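PDB 6NDS: 3-hydroxy-3-methylglutaryl-CoA lyase, which belongs to the HMGL-like family of TIM-barrel enzymes and is modelled here with coenzyme A and a zinc ion bound. Local coordinates for residues P31-V34 and P35-K38; K63-P66 and N67-D70; R286-P289 and A290-H294. One frame throughout, in Å; residues are numbered along the deposited sequence.

Interaction 1 (P31-V34 and P35-K38); sequences PTWV and PTDK
The indole of Trp33 carries the backbone nitrogen of Pro35 over one of its faces, so that the start of the proline ring, not its tip, meets the aromatic surface. The pyrrole part does the touching: NE1 of Trp33 stands 3.5 Å from CA of Pro35, while CD1 of Trp33 reaches CD of Pro35 more loosely, at 4.4 Å. Toward the benzo part the partner is Thr36, whose OG1 lies 4.0 Å from CZ2 of Trp33 in an oblique approach that is packing alone. That hydroxyl is hydrogen-bonded to OD2 of Asp70, which also touches the indole, and Lys39 adds a cation-pi contact to the same ring. The indole is brought forward over the next residues because its CG is anti to the backbone N (chi1 171°) and therefore beside the carbonyl carbon.

Val34, buried where Trp33 is exposed, works on other surfaces. Its CG1 packs 3.9 Å from CD of Pro35 and 4.0 Å from CB of Lys38, bridging to the first helical turn; beyond CB the lysine runs out extended and leaves the contact. The carbonyl O of Val34 accepts a bond from NZ of Lys39.

This is an example of a helix start with proline at the N-cap position, the side chains just before it packed on its first turn. A weak bond of 2.9 Å from N of Lys38 to O of Pro35 closes the first turn of helix 36-46, the helix that precedes strand 53-58 in the TIM barrel.

Interaction 2 (K63-P66 and N67-D70); sequences KAIP and NLRD. With COA (coenzyme A), chain B.
Ile65 and Leu68 form the tight half of this contact, lying side by side and pointing the same way from a short turn. CG2 of Ile65 packs against the branch point of Leu68, 3.8 Å from its CG, with CD1 of Leu68 scarcely farther off. The other branch of Ile65 is turned to the ligand: CG1 sits beside the backbone N (chi1 -53°), and from there it comes within 3.6 Å of C5P of coenzyme A, an amide carbon of the pantetheine arm. One branch thus faces Leu68, the other the ligand. Ala64 adds its CB at 3.8 Å from O9P of coenzyme A.

Pro66 and Arg69 make up the solvent side, where both residues are exposed and no apolar side-chain pair is made. The aliphatic part of Arg69 passes the oxygen end of the Pro66 carbonyl, CG of Arg69 3.3 Å from O of Pro66, before the chain bends at chi3. Between the two halves Asn67 is partly exposed, yet its side-chain ND2 is hydrogen-bonded to O of Glu30.

Two successive backbone bonds hold the turn, each joining residues three apart: N of Leu68 to O of Ile65 at 3.2 Å, and N of Arg69 to O of Pro66 at 3.3 Å. The result is two overlapping turns of 3-10 type, with Pro66 and Asn67 in 3-10 conformation, set in the loop between strand 53-58 and helix 71-77; they follow directly on Ala64 and Ile65, which line the coenzyme A pocket of the TIM barrel.

Interaction 3 (R286-P289 and A290-H294); sequences RTLP and ALLGH
Leu288 meets two partners from the following turn of its own short helix, Leu291 and Leu292, and it does so with the same methyl. CD2 of Leu288 approaches CD2 of Leu291 at 4.3 Å and CD1 of Leu292 at 4.4 Å, a modest apolar touch on each. The two partners hold their branches differently: Leu291 has CG anti to the backbone N (chi1 177°), whereas Leu292 has it beside the backbone N, with CB and CG both resting near the carbonyl O of Leu288.

That carbonyl receives N of Leu292 at 2.8 Å. One residue on, N of Gly293 reaches O of Pro289 at 2.7 Å, and Gly293 then leaves the helix with positive phi (83°). The beginning is less firm: N of Leu291 binds O of Thr287 only weakly, and a water bridges O of Arg286 and N of Ala290, donating to the first and accepting from the second. CA of Pro289 lies 3.2 Å from O of His294 in a CH...O contact; that oxygen is buried and has no conventional partner in the model. NE2 of His294 is hydrogen-bonded to OE2 of Glu30.

Helix 288-292 follows helix 278-285, to which Thr287 is tied through O of Leu284. Its leucines pack beyond the end of strand 237-240, Leu288 on Leu242 and Leu292 on Leu245, and it also lies beside the start of helix 36-46.

How the interactions relate
Interaction 1 is the middle member, touching both others. Toward interaction 2, about 11 Å away between centres, OG1 of Thr36 meets OD2 of Asp70 at 2.8 Å, and CZ3 of Trp33 rests 3.3 Å from O of Asn67. Toward interaction 3, about 12 Å between centres, the joint is apolar: CG2 of Val34 is 3.8 Å from CD2 of Leu292. Interactions 2 and 3 stay apart, about 9 Å between nearest atoms. Only interaction 2 touches coenzyme A; the Trp33 side chain is about 13 Å from it, and that of Leu68 about 10 Å from the zinc ion. Interaction 1 therefore joins interaction 2, which borders the pocket, to interaction 3.

Interaction 1 (P31-V34 and P35-K38)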
loop_
_atom_site.group_PDB
_atom_site.type_symbol
_atom_site.label_atom_id
_atom_site.label_comp_id
_atom_site.label_asym_id
_atom_site.label_seq_id
_atom_site.Cartn_x
_atom_site.Cartn_y
_atom_site.Cartn_z
ATOM N N PRO A 31 -21.326 7.474 0.295
ATOM C CA PRO A 31 -22.277 8.495 0.755
ATOM C C PRO A 31 -23.525 8.588 -0.104
ATOM O O PRO A 31 -24.620 8.830 0.419
ATOM C CB PRO A 31 -21.457 9.794 0.688
ATOM C CG PRO A 31 -20.040 9.357 0.686
ATOM C CD PRO A 31 -20.000 8.039 -0.007
ATOM N N THR A 32 -23.389 8.419 -1.408
ATOM C CA THR A 32 -24.501 8.634 -2.319
ATOM C C THR A 32 -25.089 7.314 -2.786
ATOM O O THR A 32 -24.386 6.317 -2.969
ATOM C CB THR A 32 -24.077 9.451 -3.539
ATOM O OG1 THR A 32 -22.962 8.809 -4.181
ATOM C CG2 THR A 32 -23.707 10.870 -3.124
ATOM N N TRP A 33 -26.398 7.339 -2.978
ATOM C CA TRP A 33 -27.128 6.203 -3.506
ATOM C C TRP A 33 -26.706 5.923 -4.943
ATOM O O TRP A 33 -26.589 6.846 -5.759
ATOM C CB TRP A 33 -28.618 6.531 -3.429
ATOM C CG TRP A 33 -29.537 5.591 -4.114
ATOM C CD1 TRP A 33 -30.197 5.796 -5.298
ATOM C CD2 TRP A 33 -29.932 4.307 -3.647
ATOM N NE1 TRP A 33 -30.975 4.705 -5.596
ATOM C CE2 TRP A 33 -30.827 3.773 -4.598
ATOM C CE3 TRP A 33 -29.610 3.546 -2.516
ATOM C CZ2 TRP A 33 -31.404 2.516 -4.454
ATOM C CZ3 TRP A 33 -30.194 2.297 -2.371
ATOM C CH2 TRP A 33 -31.081 1.796 -3.336
ATOM N N VAL A 34 -26.469 4.652 -5.257
ATOM C CA VAL A 34 -26.252 4.195 -6.623
ATOM C C VAL A 34 -27.559 3.587 -7.123
ATOM O O VAL A 34 -28.026 2.596 -6.529
ATOM C CB VAL A 34 -25.110 3.181 -6.725
ATOM C CG1 VAL A 34 -24.987 2.663 -8.161
ATOM C CG2 VAL A 34 -23.790 3.808 -6.253
ATOM N N PRO A 35 -28.186 4.141 -8.153
ATOM C CA PRO A 35 -29.482 3.626 -8.598
ATOM C C PRO A 35 -29.421 2.146 -8.926
ATOM O O PRO A 35 -28.395 1.617 -9.366
ATOM C CB PRO A 35 -29.784 4.445 -9.852
ATOM C CG PRO A 35 -28.978 5.689 -9.710
ATOM C CD PRO A 35 -27.760 5.326 -8.915
ATOM N N THR A 36 -30.571 1.502 -8.768
ATOM C CA THR A 36 -30.662 0.056 -8.955
ATOM C C THR A 36 -30.149 -0.391 -10.325
ATOM O O THR A 36 -29.388 -1.362 -10.418
ATOM C CB THR A 36 -32.109 -0.368 -8.731
ATOM O OG1 THR A 36 -32.494 0.050 -7.413
ATOM C CG2 THR A 36 -32.236 -1.877 -8.857
ATOM N N ASP A 37 -30.550 0.293 -11.404
ATOM C CA ASP A 37 -30.106 -0.171 -12.715
ATOM C C ASP A 37 -28.618 0.078 -12.925
ATOM O O ASP A 37 -28.000 -0.623 -13.734
ATOM C CB ASP A 37 -30.938 0.429 -13.863
ATOM C CG ASP A 37 -30.977 1.958 -13.884
ATOM O OD1 ASP A 37 -30.367 2.618 -13.024
ATOM O OD2 ASP A 37 -31.655 2.498 -14.778
ATOM N N LYS A 38 -28.031 1.029 -12.198
ATOM C CA LYS A 38 -26.595 1.245 -12.312
ATOM C C LYS A 38 -25.809 0.259 -11.460
ATOM O O LYS A 38 -24.675 -0.082 -11.819
ATOM C CB LYS A 38 -26.249 2.694 -11.957
ATOM C CG LYS A 38 -26.849 3.684 -12.944
ATOM C CD LYS A 38 -26.432 5.128 -12.683
ATOM C CE LYS A 38 -27.257 6.080 -13.531
ATOM N NZ LYS A 38 -26.711 7.463 -13.505
#

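Interaction 2 (K63-P66 and N67-D70)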
loop_
_atom_site.group_PDB
_atom_site.type_symbol
_atom_site.label_atom_id
_atom_site.label_comp_id
_atom_site.label_asym_id
_atom_site.label_seq_id
_atom_site.Cartn_x
_atom_site.Cartn_y
_atom_site.Cartn_z
ATOM N N LYS A 63 -32.824 -0.355 7.503
ATOM C CA LYS A 63 -32.488 0.683 8.473
ATOM C C LYS A 63 -30.997 0.685 8.778
ATOM O O LYS A 63 -30.416 1.744 9.037
ATOM C CB LYS A 63 -33.288 0.489 9.760
ATOM C CG LYS A 63 -34.786 0.681 9.597
ATOM C CD LYS A 63 -35.494 0.495 10.935
ATOM C CE LYS A 63 -36.989 0.704 10.811
ATOM N NZ LYS A 63 -37.660 0.616 12.144
ATOM N N ALA A 64 -30.370 -0.487 8.750
ATOM C CA ALA A 64 -28.938 -0.608 8.990
ATOM C C ALA A 64 -28.118 -0.153 7.787
ATOM O O ALA A 64 -27.151 0.599 7.939
ATOM C CB ALA A 64 -28.597 -2.056 9.343
ATOM N N ILE A 65 -28.468 -0.622 6.591
ATOM C CA ILE A 65 -27.665 -0.367 5.395
ATOM C C ILE A 65 -28.605 0.066 4.278
ATOM O O ILE A 65 -28.926 -0.738 3.394
ATOM C CB ILE A 65 -26.845 -1.605 4.993
ATOM C CG1 ILE A 65 -26.022 -2.125 6.178
ATOM C CG2 ILE A 65 -25.918 -1.313 3.793
ATOM C CD1 ILE A 65 -24.781 -1.291 6.496
ATOM N N PRO A 66 -29.068 1.315 4.281
ATOM C CA PRO A 66 -30.026 1.739 3.245
ATOM C C PRO A 66 -29.472 1.666 1.838
ATOM O O PRO A 66 -30.246 1.474 0.896
ATOM C CB PRO A 66 -30.372 3.182 3.645
ATOM C CG PRO A 66 -29.354 3.591 4.640
ATOM C CD PRO A 66 -28.874 2.340 5.317
ATOM N N ASN A 67 -28.150 1.782 1.662
ATOM C CA ASN A 67 -27.577 1.755 0.318
ATOM C C ASN A 67 -27.749 0.417 -0.393
ATOM O O ASN A 67 -27.637 0.371 -1.623
ATOM C CB ASN A 67 -26.086 2.076 0.367
ATOM C CG ASN A 67 -25.800 3.544 0.362
ATOM O OD1 ASN A 67 -26.652 4.365 -0.003
ATOM N ND2 ASN A 67 -24.574 3.895 0.745
ATOM N N LEU A 68 -27.985 -0.675 0.339
ATOM C CA LEU A 68 -28.107 -1.997 -0.255
ATOM C C LEU A 68 -29.528 -2.551 -0.157
ATOM O O LEU A 68 -29.732 -3.757 -0.330
ATOM C CB LEU A 68 -27.107 -2.952 0.401
ATOM C CG LEU A 68 -25.626 -2.586 0.203
ATOM C CD1 LEU A 68 -24.761 -3.658 0.873
ATOM C CD2 LEU A 68 -25.305 -2.475 -1.275
ATOM N N ARG A 69 -30.523 -1.688 0.092
ATOM C CA ARG A 69 -31.886 -2.166 0.326
ATOM C C ARG A 69 -32.567 -2.685 -0.930
ATOM O O ARG A 69 -33.673 -3.234 -0.825
ATOM C CB ARG A 69 -32.752 -1.061 0.943
ATOM C CG ARG A 69 -33.083 0.077 -0.015
ATOM C CD ARG A 69 -33.723 1.248 0.740
ATOM N NE ARG A 69 -34.935 0.853 1.459
ATOM C CZ ARG A 69 -35.559 1.607 2.363
ATOM N NH1 ARG A 69 -35.083 2.807 2.687
ATOM N NH2 ARG A 69 -36.661 1.158 2.951
ATOM N N ASP A 70 -31.953 -2.520 -2.103
ATOM C CA ASP A 70 -32.501 -3.034 -3.352
ATOM C C ASP A 70 -31.887 -4.373 -3.746
ATOM O O ASP A 70 -31.889 -4.722 -4.929
ATOM C CB ASP A 70 -32.300 -2.012 -4.475
ATOM C CG ASP A 70 -30.843 -1.616 -4.658
ATOM O OD1 ASP A 70 -29.984 -2.022 -3.840
ATOM O OD2 ASP A 70 -30.541 -0.891 -5.632
HETATM N N1A COA B . -33.325 -8.093 6.082
HETATM C C2A COA B . -34.342 -7.221 6.126
HETATM N N3A COA B . -35.154 -6.922 7.139
HETATM C C4A COA B . -34.829 -7.634 8.230
HETATM C C5A COA B . -33.811 -8.556 8.347
HETATM C C6A COA B . -33.020 -8.791 7.206
HETATM N N6A COA B . -32.014 -9.659 7.174
HETATM N N7A COA B . -33.789 -9.089 9.629
HETATM C C8A COA B . -34.775 -8.488 10.255
HETATM N N9A COA B . -35.443 -7.593 9.455
HETATM C C1B COA B . -36.604 -6.770 9.805
HETATM C C2B COA B . -37.808 -7.563 10.310
HETATM O O2B COA B . -38.583 -8.171 9.300
HETATM C C3B COA B . -38.531 -6.468 11.090
HETATM O O3B COA B . -39.108 -5.518 10.199
HETATM P P3B COA B . -40.258 -4.663 10.951
HETATM O O7A COA B . -39.585 -3.523 11.694
HETATM O O8A COA B . -40.942 -5.633 11.897
HETATM O O9A COA B . -41.197 -4.169 9.867
HETATM C C4B COA B . -37.340 -5.899 11.841
HETATM O O4B COA B . -36.271 -5.887 10.854
HETATM C C5B COA B . -36.923 -6.797 12.975
HETATM O O5B COA B . -35.822 -6.201 13.676
HETATM P P1A COA B . -34.930 -7.175 14.575
HETATM O O1A COA B . -35.129 -8.592 14.152
HETATM O O2A COA B . -35.068 -6.801 16.015
HETATM O O3A COA B . -33.493 -6.716 14.042
HETATM P P2A COA B . -32.647 -5.381 14.268
HETATM O O4A COA B . -32.084 -5.406 15.650
HETATM O O5A COA B . -33.434 -4.189 13.830
HETATM O O6A COA B . -31.486 -5.617 13.186
HETATM C CBP COA B . -30.052 -7.002 11.872
HETATM C CCP COA B . -30.695 -6.830 13.244
HETATM C CDP COA B . -29.049 -8.160 11.899
HETATM C CEP COA B . -31.145 -7.311 10.842
HETATM C CAP COA B . -29.347 -5.688 11.525
HETATM O OAP COA B . -28.502 -5.319 12.605
HETATM C C9P COA B . -28.516 -5.763 10.256
HETATM O O9P COA B . -29.058 -5.830 9.157
HETATM N N8P COA B . -27.201 -5.739 10.410
HETATM C C7P COA B . -26.267 -5.927 9.307
HETATM C C6P COA B . -25.519 -4.656 8.998
HETATM C C5P COA B . -24.436 -4.877 7.965
HETATM O O5P COA B . -24.682 -5.458 6.909
HETATM N N4P COA B . -23.220 -4.401 8.262
HETATM C C3P COA B . -22.105 -4.366 7.325
HETATM C C2P COA B . -21.736 -5.738 6.818
HETATM S S1P COA B . -21.433 -6.902 8.172
#

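Interaction 3 (R286-P289 and A290-H294)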
loop_
_atom_site.group_PDB
_atom_site.type_symbol
_atom_site.label_atom_id
_atom_site.label_comp_id
_atom_site.label_asym_id
_atom_site.label_seq_id
_atom_site.Cartn_x
_atom_site.Cartn_y
_atom_site.Cartn_z
ATOM N N ARG A 286 -11.815 3.374 -13.924
ATOM C CA ARG A 286 -11.756 4.790 -14.253
ATOM C C ARG A 286 -13.128 5.399 -14.545
ATOM O O ARG A 286 -13.228 6.626 -14.628
ATOM C CB ARG A 286 -10.795 5.007 -15.430
ATOM C CG ARG A 286 -9.327 4.793 -15.011
ATOM C CD ARG A 286 -8.355 4.758 -16.194
ATOM N NE ARG A 286 -6.977 4.948 -15.745
ATOM C CZ ARG A 286 -5.902 4.755 -16.505
ATOM N NH1 ARG A 286 -6.038 4.350 -17.760
ATOM N NH2 ARG A 286 -4.687 4.964 -16.004
ATOM N N THR A 287 -14.187 4.583 -14.675
ATOM C CA THR A 287 -15.537 5.122 -14.787
ATOM C C THR A 287 -16.162 5.425 -13.434
ATOM O O THR A 287 -17.239 6.027 -13.398
ATOM C CB THR A 287 -16.461 4.158 -15.558
ATOM O OG1 THR A 287 -16.795 3.025 -14.741
ATOM C CG2 THR A 287 -15.791 3.692 -16.849
ATOM N N LEU A 288 -15.515 5.034 -12.323
ATOM C CA LEU A 288 -16.141 5.231 -11.015
ATOM C C LEU A 288 -16.299 6.698 -10.608
ATOM O O LEU A 288 -17.344 7.054 -10.046
ATOM C CB LEU A 288 -15.369 4.471 -9.935
ATOM C CG LEU A 288 -15.505 2.952 -9.952
ATOM C CD1 LEU A 288 -14.567 2.342 -8.907
ATOM C CD2 LEU A 288 -16.960 2.536 -9.685
ATOM N N PRO A 289 -15.316 7.583 -10.835
ATOM C CA PRO A 289 -15.531 8.986 -10.437
ATOM C C PRO A 289 -16.781 9.590 -11.048
ATOM O O PRO A 289 -17.503 10.329 -10.367
ATOM C CB PRO A 289 -14.255 9.689 -10.919
ATOM C CG PRO A 289 -13.224 8.625 -10.846
ATOM C CD PRO A 289 -13.929 7.358 -11.276
ATOM N N ALA A 290 -17.069 9.282 -12.316
ATOM C CA ALA A 290 -18.282 9.802 -12.931
ATOM C C ALA A 290 -19.531 9.204 -12.294
ATOM O O ALA A 290 -20.566 9.880 -12.203
ATOM C CB ALA A 290 -18.263 9.523 -14.435
ATOM N N LEU A 291 -19.453 7.949 -11.851
ATOM C CA LEU A 291 -20.617 7.299 -11.255
ATOM C C LEU A 291 -20.879 7.819 -9.848
ATOM O O LEU A 291 -22.027 8.094 -9.483
ATOM C CB LEU A 291 -20.412 5.785 -11.229
ATOM C CG LEU A 291 -21.506 4.941 -10.572
ATOM C CD1 LEU A 291 -22.820 5.064 -11.339
ATOM C CD2 LEU A 291 -21.058 3.494 -10.488
ATOM N N LEU A 292 -19.824 7.974 -9.053
ATOM C CA LEU A 292 -19.949 8.273 -7.637
ATOM C C LEU A 292 -19.741 9.740 -7.306
ATOM O O LEU A 292 -20.101 10.165 -6.201
ATOM C CB LEU A 292 -18.936 7.446 -6.842
ATOM C CG LEU A 292 -18.974 5.933 -7.050
ATOM C CD1 LEU A 292 -17.833 5.234 -6.332
ATOM C CD2 LEU A 292 -20.331 5.395 -6.609
ATOM N N GLY A 293 -19.165 10.519 -8.218
ATOM C CA GLY A 293 -18.965 11.931 -7.969
ATOM C C GLY A 293 -17.725 12.274 -7.175
ATOM O O GLY A 293 -17.602 13.420 -6.720
ATOM N N HIS A 294 -16.817 11.322 -6.983
ATOM C CA HIS A 294 -15.559 11.569 -6.293
ATOM C C HIS A 294 -14.544 10.547 -6.779
ATOM O O HIS A 294 -14.905 9.520 -7.361
ATOM C CB HIS A 294 -15.730 11.500 -4.771
ATOM C CG HIS A 294 -16.254 10.183 -4.286
ATOM N ND1 HIS A 294 -15.452 9.077 -4.131
ATOM C CD2 HIS A 294 -17.503 9.799 -3.926
ATOM C CE1 HIS A 294 -16.182 8.060 -3.703
ATOM N NE2 HIS A 294 -17.430 8.475 -3.565
HETATM O O HOH W 1 -15.127 8.632 -14.552
#